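Local coordinates for protein catalase (Bacillus pumilus, PDB 4QOM) that breaks down hydrogen peroxide to water and oxygen at a heme iron, as a heme-dependent catalase, at residues F95-H100 against D110-A115; N131-F136 against E193-G198. All coordinates share one frame; numbering follows the deposited sequence.

The two interactions follow one another along the chain, neither nested nor crossed. Strand 88-96 runs into 95-100, and nine residues without helix or strand lead back to 110-115, so interaction 1 closes a short loop and starts the antiparallel pairing with strand 113-120. Strand 123-130 then adds to the same sheet and hands over to the loop 131-136. From there 56 residues, carrying helices 143-150, 161-169 and 175-181, return at 193-198, where interaction 2 closes the wider loop on strand 196-197. The contacts meet at N131, whose N lies 2.7 Å from R112 O, a probable hydrogen bond, and both border the heme and one pyrogallol.

Interaction 1 of 2, residues F95-H100 against D110-A115; sequences FSTVIH and DPRGFA. With PYG (benzene-1,2,3-triol), chain H; PYG (benzene-1,2,3-triol), chain G; HEM (protoporphyrin IX containing Fe), chain E.
S96 and G113 form a hydrogen-bonded antiparallel pair where strands 88-96 and 113-120 of the catalase beta-barrel come together beside the heme. S96 O accepts from G113 N at 2.8 Å, with G113 O taking S96 N. A CB on G113 would fall 2.2 Å from S96 OG, the hydroxyl hydrogen-bonded to H57. One residue along, on the other face of the sheet, F95 and F114 make an edge-to-face stack: F95 CE1 sits over the centre of the F114 ring, planes at 83°.

Beyond the strands, R112 serves several neighbours. Its CB and CG pass beside S96 O, CG at 3.3 Å, and CD moves off to 4.0 Å from it. A turn about CB-CG (chi2 57°) bends the chain, which then runs extended and brings NE and NH2 under T97 CG2, a methyl that covers one face of the guanidinium near its rim. At the tip NH1 returns to D110 O, in the guanidinium plane, while also binding L108 O, and NH2 makes a weak bond to E106 O.

D110 closes the loop near V98, whose CG1 touches a bound pyrogallol 3.6 Å from its C4, consistent with the valine and aspartate of the main access channel in heme catalases. D110 OD1 accepts from O1 of a second pyrogallol, a very short bond, with O2 also close. OD2 has three donors: a water shared with H100 N and, from the same face of the carboxylate, V98 N steeply above it at 3.0 Å and I99 N nearer the plane on the syn side at 2.9 Å, the N-H...O angle nearly straight at 172°.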
# COMPACT_ATOMS: atom_id res chain seq x y z
N PHE A 95 19.85 -1.50 17.68
CA PHE A 95 19.45 -1.93 19.03
C PHE A 95 18.03 -1.50 19.28
O PHE A 95 17.54 -0.52 18.67
CB PHE A 95 20.36 -1.31 20.09
CG PHE A 95 21.82 -1.62 19.94
CD1 PHE A 95 22.33 -2.88 20.26
CD2 PHE A 95 22.71 -0.65 19.55
CE1 PHE A 95 23.68 -3.13 20.13
CE2 PHE A 95 24.04 -0.90 19.44
CZ PHE A 95 24.54 -2.13 19.75
N SER A 96 17.30 -2.20 20.18
CA SER A 96 15.88 -1.94 20.31
C SER A 96 15.32 -2.45 21.66
O SER A 96 15.91 -3.35 22.29
CB SER A 96 15.16 -2.55 19.10
OG SER A 96 15.42 -3.93 19.01
N THR A 97 14.19 -1.91 22.08
CA THR A 97 13.32 -2.63 22.99
C THR A 97 12.44 -3.61 22.20
O THR A 97 12.70 -3.87 21.00
CB THR A 97 12.54 -1.67 23.87
OG1 THR A 97 11.66 -0.88 23.08
CG2 THR A 97 13.53 -0.74 24.66
N VAL A 98 11.39 -4.14 22.81
CA VAL A 98 10.55 -5.13 22.12
C VAL A 98 9.10 -4.73 21.95
O VAL A 98 8.59 -4.76 20.85
CB VAL A 98 10.62 -6.50 22.80
CG1 VAL A 98 9.72 -7.48 22.07
CG2 VAL A 98 12.06 -6.96 22.82
N ILE A 99 8.39 -4.55 23.09
CA ILE A 99 6.95 -4.62 23.10
C ILE A 99 6.27 -3.30 22.71
O ILE A 99 5.32 -3.29 21.93
CB ILE A 99 6.43 -5.14 24.41
CG1 ILE A 99 6.79 -6.69 24.51
CG2 ILE A 99 4.94 -4.97 24.51
CD1 ILE A 99 6.12 -7.63 23.48
N HIS A 100 6.69 -2.21 23.30
CA HIS A 100 5.94 -0.96 23.10
C HIS A 100 6.26 -0.29 21.81
O HIS A 100 7.26 -0.59 21.15
CB HIS A 100 6.04 -0.03 24.32
CG HIS A 100 5.38 -0.58 25.53
ND1 HIS A 100 4.05 -0.34 25.86
CD2 HIS A 100 5.82 -1.52 26.38
CE1 HIS A 100 3.75 -1.02 26.95
NE2 HIS A 100 4.81 -1.74 27.29
N ASP A 110 12.20 -5.43 29.37
CA ASP A 110 12.10 -6.04 28.00
C ASP A 110 13.46 -6.67 27.69
O ASP A 110 14.49 -6.13 28.07
CB ASP A 110 11.78 -4.94 26.93
CG ASP A 110 10.42 -5.11 26.24
OD1 ASP A 110 9.67 -6.13 26.45
OD2 ASP A 110 10.05 -4.14 25.48
N PRO A 111 13.45 -7.76 26.92
CA PRO A 111 14.69 -8.05 26.17
C PRO A 111 15.07 -6.83 25.33
O PRO A 111 14.20 -6.03 25.01
CB PRO A 111 14.32 -9.25 25.30
CG PRO A 111 13.07 -9.75 25.93
CD PRO A 111 12.36 -8.57 26.41
N ARG A 112 16.34 -6.76 24.96
CA ARG A 112 16.79 -5.78 23.99
C ARG A 112 17.26 -6.49 22.74
O ARG A 112 18.01 -7.45 22.80
CB ARG A 112 17.91 -4.94 24.60
CG ARG A 112 17.49 -3.63 25.20
CD ARG A 112 16.44 -3.76 26.28
NE ARG A 112 16.13 -2.47 26.86
CZ ARG A 112 15.23 -2.29 27.82
NH1 ARG A 112 14.55 -3.33 28.28
NH2 ARG A 112 14.97 -1.07 28.27
N GLY A 113 16.83 -5.94 21.60
CA GLY A 113 17.35 -6.38 20.34
C GLY A 113 18.75 -5.93 20.05
O GLY A 113 19.16 -4.82 20.48
N PHE A 114 19.45 -6.76 19.29
CA PHE A 114 20.89 -6.62 19.02
C PHE A 114 21.11 -7.21 17.64
O PHE A 114 21.49 -8.38 17.51
CB PHE A 114 21.70 -7.38 20.11
CG PHE A 114 23.14 -6.99 20.21
CD1 PHE A 114 23.97 -6.93 19.09
CD2 PHE A 114 23.70 -6.74 21.46
CE1 PHE A 114 25.33 -6.62 19.21
CE2 PHE A 114 25.02 -6.37 21.55
CZ PHE A 114 25.83 -6.30 20.48
N ALA A 115 20.77 -6.43 16.61
CA ALA A 115 20.71 -6.90 15.24
C ALA A 115 21.91 -6.37 14.48
O ALA A 115 22.12 -5.18 14.42
CB ALA A 115 19.42 -6.42 14.60
C1 PYG H . 10.49 -10.61 20.02
C2 PYG H . 11.56 -10.61 21.01
C3 PYG H . 11.20 -10.80 22.42
C4 PYG H . 9.87 -10.97 22.82
C5 PYG H . 8.85 -10.97 21.87
C6 PYG H . 9.17 -10.78 20.53
O1 PYG H . 10.80 -10.48 18.68
O2 PYG H . 12.81 -10.43 20.61
O3 PYG H . 12.19 -10.76 23.29
C1 PYG G . 8.37 -8.26 28.40
C2 PYG G . 7.75 -7.06 28.98
C3 PYG G . 7.31 -7.12 30.41
C4 PYG G . 7.50 -8.29 31.12
C5 PYG G . 8.07 -9.39 30.53
C6 PYG G . 8.50 -9.38 29.20
O1 PYG G . 8.81 -8.36 27.11
O2 PYG G . 7.56 -5.96 28.19
O3 PYG G . 6.72 -6.06 31.10
CHA HEM E . 12.07 -7.84 14.95
CHB HEM E . 9.49 -11.84 14.23
CHC HEM E . 12.00 -14.11 17.85
CHD HEM E . 15.22 -10.49 17.59
C1A HEM E . 11.13 -8.72 14.49
C2A HEM E . 10.10 -8.39 13.55
C3A HEM E . 9.40 -9.53 13.33
C4A HEM E . 9.95 -10.53 14.16
CMA HEM E . 8.25 -9.73 12.41
CAA HEM E . 9.93 -7.09 12.85
CBA HEM E . 10.93 -7.07 11.67
CGA HEM E . 10.90 -5.80 10.84
O1A HEM E . 11.90 -5.52 10.08
O2A HEM E . 9.87 -5.08 10.86
C1B HEM E . 9.96 -12.76 15.19
C2B HEM E . 9.37 -14.06 15.35
C3B HEM E . 10.02 -14.66 16.37
C4B HEM E . 11.10 -13.77 16.80
CMB HEM E . 8.19 -14.59 14.57
CAB HEM E . 9.80 -16.00 16.92
CBB HEM E . 8.86 -16.67 16.29
C1C HEM E . 13.12 -13.32 18.08
C2C HEM E . 14.34 -13.81 18.59
C3C HEM E . 15.23 -12.78 18.56
C4C HEM E . 14.63 -11.67 17.90
CMC HEM E . 14.57 -15.16 19.20
CAC HEM E . 16.62 -12.84 18.91
CBC HEM E . 17.20 -14.04 18.99
C1D HEM E . 14.55 -9.48 16.87
C2D HEM E . 15.16 -8.17 16.70
C3D HEM E . 14.29 -7.42 15.98
C4D HEM E . 13.15 -8.30 15.72
CMD HEM E . 16.52 -7.78 17.22
CAD HEM E . 14.49 -6.00 15.53
CBD HEM E . 15.42 -5.93 14.30
CGD HEM E . 15.63 -4.48 13.91
O1D HEM E . 16.48 -3.86 14.59
O2D HEM E . 14.91 -3.96 12.99
NA HEM E . 11.04 -10.03 14.85
NB HEM E . 10.99 -12.69 16.02
NC HEM E . 13.38 -12.07 17.56
ND HEM E . 13.35 -9.51 16.29
FE HEM E . 12.23 -11.03 16.15
O HOH W 1 8.80 -1.80 25.20

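Interaction 2 of 2, residues N131-F136 against E193-G198; sequences NLPIFF and EMRGSG. With PYG (benzene-1,2,3-triol), chain H; HEM (protoporphyrin IX containing Fe), chain E.
The loop that leaves strand 123-130 for the distal side of the heme pocket is fastened at its start, where N131 and P133 lie against R195 and S197 of the segment 193-198. The one direct hydrogen bond between the two segments runs from S197 OG to N131 O, 2.9 Å long, with the hydroxyl well above the carbonyl plane. Lying anti to its own carbonyl carbon (chi1 -58°), the same OG also comes within 3.4 Å of P133 CA, and S197 CB rests beside L132 O. R195 comes to the opposite face of the N131 carbonyl, its CD 3.3 Å from N131 O, and the chain then bends at chi3 toward E185, which takes NE in a salt bridge.

In the fold, S197 belongs to the short strand 196-197, paired with strand 211-220 of the beta-barrel. R195 O is buried with no hydrogen-bonding partner in the model; N131 CA makes a CA-H...O contact with it at 3.2 Å, and N131 CB presses on it too. The polar end of N131 is occupied on both sides, OD1 by R112 N and ND2 by a water that also accepts from R195 N.

Farther along the loop, F135 is sandwiched between F136 CD1 over the centre of one face and the heme methyl CMC near the rim of the opposite face. Its edge points at the face of the pyrogallol ring, CE1 lying 3.3 Å from C3. With an alanine in place of F135, the space between F136 and the heme methyl would probably open and the pyrogallol face would lose this edge, leaving F136 CE1 beside pyrogallol C4 at 3.6 Å.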
# COMPACT_ATOMS: atom_id res chain seq x y z
N ASN A 131 19.89 -9.25 23.66
CA ASN A 131 20.86 -9.34 24.78
C ASN A 131 20.81 -10.64 25.51
O ASN A 131 21.86 -11.31 25.75
CB ASN A 131 20.70 -8.11 25.73
CG ASN A 131 19.37 -8.05 26.47
OD1 ASN A 131 18.32 -8.46 25.98
ND2 ASN A 131 19.42 -7.56 27.65
N LEU A 132 19.59 -11.05 25.89
CA LEU A 132 19.42 -12.30 26.66
C LEU A 132 19.56 -13.47 25.72
O LEU A 132 19.21 -13.44 24.54
CB LEU A 132 18.04 -12.35 27.34
CG LEU A 132 17.68 -11.10 28.17
CD1 LEU A 132 16.32 -11.32 28.80
CD2 LEU A 132 18.73 -10.84 29.22
N PRO A 133 20.15 -14.59 26.21
CA PRO A 133 20.60 -15.69 25.33
C PRO A 133 19.62 -16.82 25.09
O PRO A 133 19.96 -17.76 24.33
CB PRO A 133 21.84 -16.23 26.10
CG PRO A 133 21.42 -16.05 27.51
CD PRO A 133 20.77 -14.66 27.54
N ILE A 134 18.39 -16.68 25.62
CA ILE A 134 17.34 -17.67 25.41
C ILE A 134 16.04 -16.96 25.05
O ILE A 134 15.99 -15.76 25.01
CB ILE A 134 17.14 -18.54 26.64
CG1 ILE A 134 16.92 -17.66 27.89
CG2 ILE A 134 18.34 -19.43 26.86
CD1 ILE A 134 16.48 -18.41 29.08
N PHE A 135 14.98 -17.73 24.84
CA PHE A 135 13.69 -17.15 24.54
C PHE A 135 12.58 -17.82 25.38
O PHE A 135 12.81 -18.85 26.02
CB PHE A 135 13.42 -17.27 23.03
CG PHE A 135 12.58 -16.16 22.48
CD1 PHE A 135 13.07 -14.92 22.49
CD2 PHE A 135 11.34 -16.41 21.94
CE1 PHE A 135 12.33 -13.87 21.95
CE2 PHE A 135 10.57 -15.36 21.42
CZ PHE A 135 11.06 -14.10 21.44
N PHE A 136 11.41 -17.25 25.34
CA PHE A 136 10.23 -17.64 26.12
C PHE A 136 9.56 -18.89 25.56
O PHE A 136 8.88 -19.58 26.27
CB PHE A 136 9.15 -16.59 25.97
CG PHE A 136 9.56 -15.20 26.38
CD1 PHE A 136 10.03 -14.29 25.42
CD2 PHE A 136 9.35 -14.77 27.67
CE1 PHE A 136 10.38 -13.00 25.78
CE2 PHE A 136 9.66 -13.46 28.04
CZ PHE A 136 10.17 -12.58 27.09
N GLU A 193 26.28 -0.90 27.37
CA GLU A 193 26.69 -1.69 28.53
C GLU A 193 25.76 -2.89 28.65
O GLU A 193 25.06 -3.10 29.63
CB GLU A 193 26.65 -0.81 29.78
CG GLU A 193 27.66 0.31 29.75
CD GLU A 193 27.54 1.25 30.94
OE1 GLU A 193 27.01 2.34 30.82
OE2 GLU A 193 28.01 0.91 32.03
N MET A 194 25.78 -3.69 27.60
CA MET A 194 24.78 -4.70 27.35
C MET A 194 25.36 -5.89 26.65
O MET A 194 26.19 -5.74 25.74
CB MET A 194 23.67 -4.05 26.49
CG MET A 194 22.43 -4.87 26.36
SD MET A 194 21.22 -4.04 25.28
CE MET A 194 21.92 -4.17 23.65
N ARG A 195 24.93 -7.09 27.05
CA ARG A 195 25.24 -8.35 26.43
C ARG A 195 24.59 -8.46 25.05
O ARG A 195 23.62 -7.77 24.78
CB ARG A 195 24.60 -9.43 27.31
CG ARG A 195 25.02 -10.85 27.15
CD ARG A 195 24.19 -11.80 28.00
NE ARG A 195 24.13 -11.47 29.41
CZ ARG A 195 24.78 -12.11 30.38
NH1 ARG A 195 25.57 -13.15 30.12
NH2 ARG A 195 24.62 -11.72 31.66
N GLY A 196 25.16 -9.28 24.18
CA GLY A 196 24.41 -9.71 22.96
C GLY A 196 24.51 -11.19 22.82
O GLY A 196 25.53 -11.83 23.23
N SER A 197 23.52 -11.78 22.18
CA SER A 197 23.44 -13.24 21.98
C SER A 197 22.80 -13.57 20.62
O SER A 197 21.82 -12.95 20.29
CB SER A 197 22.53 -13.81 23.05
OG SER A 197 23.03 -13.50 24.34
N GLY A 198 23.27 -14.61 19.94
CA GLY A 198 22.57 -15.13 18.74
C GLY A 198 21.29 -15.86 19.11
O GLY A 198 20.38 -16.00 18.27
C1 PYG H . 10.49 -10.61 20.02
C2 PYG H . 11.56 -10.61 21.01
C3 PYG H . 11.20 -10.80 22.42
C4 PYG H . 9.87 -10.97 22.82
C5 PYG H . 8.85 -10.97 21.87
C6 PYG H . 9.17 -10.78 20.53
O1 PYG H . 10.80 -10.48 18.68
O2 PYG H . 12.81 -10.43 20.61
O3 PYG H . 12.19 -10.76 23.29
CHA HEM E . 12.07 -7.84 14.95
CHB HEM E . 9.49 -11.84 14.23
CHC HEM E . 12.00 -14.11 17.85
CHD HEM E . 15.22 -10.49 17.59
C1A HEM E . 11.13 -8.72 14.49
C2A HEM E . 10.10 -8.39 13.55
C3A HEM E . 9.40 -9.53 13.33
C4A HEM E . 9.95 -10.53 14.16
CMA HEM E . 8.25 -9.73 12.41
CAA HEM E . 9.93 -7.09 12.85
CBA HEM E . 10.93 -7.07 11.67
CGA HEM E . 10.90 -5.80 10.84
O1A HEM E . 11.90 -5.52 10.08
O2A HEM E . 9.87 -5.08 10.86
C1B HEM E . 9.96 -12.76 15.19
C2B HEM E . 9.37 -14.06 15.35
C3B HEM E . 10.02 -14.66 16.37
C4B HEM E . 11.10 -13.77 16.80
CMB HEM E . 8.19 -14.59 14.57
CAB HEM E . 9.80 -16.00 16.92
CBB HEM E . 8.86 -16.67 16.29
C1C HEM E . 13.12 -13.32 18.08
C2C HEM E . 14.34 -13.81 18.59
C3C HEM E . 15.23 -12.78 18.56
C4C HEM E . 14.63 -11.67 17.90
CMC HEM E . 14.57 -15.16 19.20
CAC HEM E . 16.62 -12.84 18.91
CBC HEM E . 17.20 -14.04 18.99
C1D HEM E . 14.55 -9.48 16.87
C2D HEM E . 15.16 -8.17 16.70
C3D HEM E . 14.29 -7.42 15.98
C4D HEM E . 13.15 -8.30 15.72
CMD HEM E . 16.52 -7.78 17.22
CAD HEM E . 14.49 -6.00 15.53
CBD HEM E . 15.42 -5.93 14.30
CGD HEM E . 15.63 -4.48 13.91
O1D HEM E . 16.48 -3.86 14.59
O2D HEM E . 14.91 -3.96 12.99
NA HEM E . 11.04 -10.03 14.85
NB HEM E . 10.99 -12.69 16.02
NC HEM E . 13.38 -12.07 17.56
ND HEM E . 13.35 -9.51 16.29
FE HEM E . 12.23 -11.03 16.15
O HOH W 2 22.48 -7.31 28.81